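Local structure of mannonate dehydratase (Streptococcus suis, 3BDK) at residues Met23-Tyr28 / Tyr345-Arg350. The protein probably catalyses the dehydration of D-mannonate to 2-dehydro-3-deoxy-D-gluconate, using manganese or ferrous iron as cofactor, in carbohydrate metabolism. Numbering follows the deposited sequence.
Sequences MSFRWY and YGLYDR. With DNO (D-mannose), chain C.
Bends at chi2 and chi3 (52°) fold the Arg350 side chain over Phe25, whereas Arg26 runs extended from CG to NE and reaches past Tyr345 to the sugar. The folded guanidinium lies over one face of the Phe25 ring, planes 26° apart, with NH1 3.0 Å above the ring plane, off-centre toward the rim. The other face of the Arg350 guanidinium carries Tyr345 CD2, 3.8 Å above its plane, so the group is sandwiched between two aromatic residues. Hydrogen bonds to backbone carbonyls fix its rotation: Arg350 NH2 donates to Tyr345 O (2.7 Å) and Arg350 NE to Gly346 O (2.7 Å). Leu347 CD1 touches Phe25 CE1 at 4.2 Å. Nearer the ligand, Tyr28 presents its edge to the face of Tyr345 in a T-shaped pair, centroids 5.2 Å apart and planes at 73°. O3 of D-mannose donates to Tyr28 OH (3.2 Å) and lies a doubtfully short 2.4 Å from Tyr345 OH; Arg26 NH1 makes a weak bond to sugar O5. The loop before helix 36-40 and the turn into helix 348-368 thus contribute Arg26, Tyr28 and Tyr345 to the sugar pocket beside the manganese site of this xylose isomerase-like TIM barrel.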
loop_
_atom_site.group_PDB
_atom_site.type_symbol
_atom_site.label_atom_id
_atom_site.label_comp_id
_atom_site.label_asym_id
_atom_site.label_seq_id
_atom_site.Cartn_x
_atom_site.Cartn_y
_atom_site.Cartn_z
ATOM N N MET A 23 -4.930 -5.231 -11.324
ATOM C CA MET A 23 -3.824 -4.380 -10.915
ATOM C C MET A 23 -2.631 -4.643 -11.807
ATOM O O MET A 23 -2.314 -5.788 -12.078
ATOM C CB MET A 23 -3.468 -4.627 -9.448
ATOM C CG MET A 23 -3.265 -3.347 -8.631
ATOM S SD MET A 23 -4.752 -2.326 -8.433
ATOM C CE MET A 23 -5.967 -3.595 -8.078
ATOM N N SER A 24 -1.987 -3.575 -12.271
ATOM C CA SER A 24 -0.909 -3.672 -13.254
ATOM C C SER A 24 0.214 -2.732 -12.894
ATOM O O SER A 24 0.128 -2.070 -11.885
ATOM C CB SER A 24 -1.449 -3.370 -14.636
ATOM O OG SER A 24 -2.582 -4.179 -14.857
ATOM N N PHE A 25 1.253 -2.656 -13.715
ATOM C CA PHE A 25 2.488 -2.009 -13.293
ATOM C C PHE A 25 3.439 -1.886 -14.479
ATOM O O PHE A 25 3.697 -2.862 -15.183
ATOM C CB PHE A 25 3.136 -2.875 -12.203
ATOM C CG PHE A 25 3.926 -2.120 -11.186
ATOM C CD1 PHE A 25 5.306 -2.092 -11.251
ATOM C CD2 PHE A 25 3.299 -1.480 -10.119
ATOM C CE1 PHE A 25 6.052 -1.413 -10.288
ATOM C CE2 PHE A 25 4.044 -0.799 -9.149
ATOM C CZ PHE A 25 5.405 -0.766 -9.237
ATOM N N ARG A 26 3.983 -0.699 -14.702
ATOM C CA ARG A 26 4.806 -0.493 -15.881
ATOM C C ARG A 26 6.187 -1.087 -15.702
ATOM O O ARG A 26 6.805 -0.905 -14.655
ATOM C CB ARG A 26 4.912 0.992 -16.230
ATOM C CG ARG A 26 5.453 1.257 -17.615
ATOM C CD ARG A 26 5.218 2.685 -17.998
ATOM N NE ARG A 26 5.892 3.073 -19.233
ATOM C CZ ARG A 26 5.655 4.218 -19.864
ATOM N NH1 ARG A 26 4.769 5.063 -19.360
ATOM N NH2 ARG A 26 6.298 4.517 -20.993
ATOM N N TRP A 27 6.659 -1.803 -16.721
ATOM C CA TRP A 27 8.017 -2.339 -16.731
ATOM C C TRP A 27 8.740 -1.918 -18.016
ATOM O O TRP A 27 8.241 -2.126 -19.120
ATOM C CB TRP A 27 7.999 -3.866 -16.546
ATOM C CG TRP A 27 9.378 -4.491 -16.443
ATOM C CD1 TRP A 27 10.291 -4.327 -15.429
ATOM C CD2 TRP A 27 9.992 -5.373 -17.392
ATOM N NE1 TRP A 27 11.432 -5.051 -15.694
ATOM C CE2 TRP A 27 11.280 -5.700 -16.888
ATOM C CE3 TRP A 27 9.580 -5.918 -18.622
ATOM C CZ2 TRP A 27 12.156 -6.543 -17.565
ATOM C CZ3 TRP A 27 10.456 -6.757 -19.302
ATOM C CH2 TRP A 27 11.733 -7.061 -18.769
ATOM N N TYR A 28 9.913 -1.319 -17.860
ATOM C CA TYR A 28 10.652 -0.743 -18.990
ATOM C C TYR A 28 11.572 -1.710 -19.760
ATOM O O TYR A 28 12.549 -1.282 -20.396
ATOM C CB TYR A 28 11.419 0.516 -18.541
ATOM C CG TYR A 28 10.521 1.727 -18.467
ATOM C CD1 TYR A 28 9.642 1.906 -17.393
ATOM C CD2 TYR A 28 10.522 2.680 -19.488
ATOM C CE1 TYR A 28 8.795 3.015 -17.335
ATOM C CE2 TYR A 28 9.682 3.789 -19.438
ATOM C CZ TYR A 28 8.818 3.952 -18.361
ATOM O OH TYR A 28 7.982 5.054 -18.314
ATOM N N TYR A 345 9.420 6.540 -11.373
ATOM C CA TYR A 345 9.285 5.133 -11.686
ATOM C C TYR A 345 10.006 4.128 -10.805
ATOM O O TYR A 345 9.942 2.932 -11.082
ATOM C CB TYR A 345 9.529 4.897 -13.182
ATOM C CG TYR A 345 8.300 5.250 -14.002
ATOM C CD1 TYR A 345 8.179 6.493 -14.615
ATOM C CD2 TYR A 345 7.241 4.351 -14.123
ATOM C CE1 TYR A 345 7.053 6.820 -15.342
ATOM C CE2 TYR A 345 6.110 4.670 -14.844
ATOM C CZ TYR A 345 6.023 5.902 -15.448
ATOM O OH TYR A 345 4.903 6.218 -16.166
ATOM N N GLY A 346 10.623 4.581 -9.715
ATOM C CA GLY A 346 11.095 3.644 -8.695
ATOM C C GLY A 346 10.001 2.686 -8.245
ATOM O O GLY A 346 8.807 2.919 -8.497
ATOM N N LEU A 347 10.399 1.613 -7.566
ATOM C CA LEU A 347 9.480 0.524 -7.249
ATOM C C LEU A 347 8.629 0.779 -6.017
ATOM O O LEU A 347 7.475 0.357 -5.957
ATOM C CB LEU A 347 10.260 -0.784 -7.097
ATOM C CG LEU A 347 9.624 -1.989 -6.386
ATOM C CD1 LEU A 347 8.612 -2.690 -7.253
ATOM C CD2 LEU A 347 10.722 -2.941 -5.987
ATOM N N TYR A 348 9.189 1.493 -5.047
ATOM C CA TYR A 348 8.623 1.556 -3.691
ATOM C C TYR A 348 7.281 2.248 -3.576
ATOM O O TYR A 348 6.256 1.589 -3.347
ATOM C CB TYR A 348 9.624 2.164 -2.726
ATOM C CG TYR A 348 10.967 1.472 -2.737
ATOM C CD1 TYR A 348 11.058 0.084 -2.853
ATOM C CD2 TYR A 348 12.137 2.198 -2.602
ATOM C CE1 TYR A 348 12.279 -0.566 -2.845
ATOM C CE2 TYR A 348 13.382 1.562 -2.600
ATOM C CZ TYR A 348 13.435 0.173 -2.718
ATOM O OH TYR A 348 14.652 -0.462 -2.718
ATOM N N ASP A 349 7.263 3.562 -3.757
ATOM C CA ASP A 349 5.986 4.297 -3.666
ATOM C C ASP A 349 4.957 3.812 -4.688
ATOM O O ASP A 349 3.761 3.789 -4.426
ATOM C CB ASP A 349 6.181 5.804 -3.763
ATOM C CG ASP A 349 5.037 6.568 -3.133
ATOM O OD1 ASP A 349 4.551 6.123 -2.064
ATOM O OD2 ASP A 349 4.620 7.613 -3.697
ATOM N N ARG A 350 5.437 3.382 -5.846
ATOM C CA ARG A 350 4.563 2.794 -6.838
ATOM C C ARG A 350 3.854 1.588 -6.207
ATOM O O ARG A 350 2.625 1.501 -6.208
ATOM C CB ARG A 350 5.385 2.421 -8.053
ATOM C CG ARG A 350 4.802 2.898 -9.356
ATOM C CD ARG A 350 5.861 3.505 -10.302
ATOM N NE ARG A 350 7.041 2.666 -10.559
ATOM C CZ ARG A 350 7.057 1.574 -11.329
ATOM N NH1 ARG A 350 5.947 1.136 -11.907
ATOM N NH2 ARG A 350 8.185 0.906 -11.509
HETATM C C1 DNO C . 4.405 10.845 -18.039
HETATM C C2 DNO C . 4.495 9.326 -17.821
HETATM C C3 DNO C . 5.684 8.626 -18.552
HETATM C C4 DNO C . 5.886 8.758 -20.097
HETATM C C5 DNO C . 4.643 8.750 -21.038
HETATM C C6 DNO C . 5.039 8.190 -22.410
HETATM O O1 DNO C . 3.642 11.531 -17.357
HETATM O O2 DNO C . 3.236 8.701 -18.128
HETATM O O3 DNO C . 5.625 7.232 -18.264
HETATM O O4 DNO C . 6.725 9.887 -20.372
HETATM O O5 DNO C . 3.546 7.968 -20.539
HETATM O O6 DNO C . 5.318 9.274 -23.302
#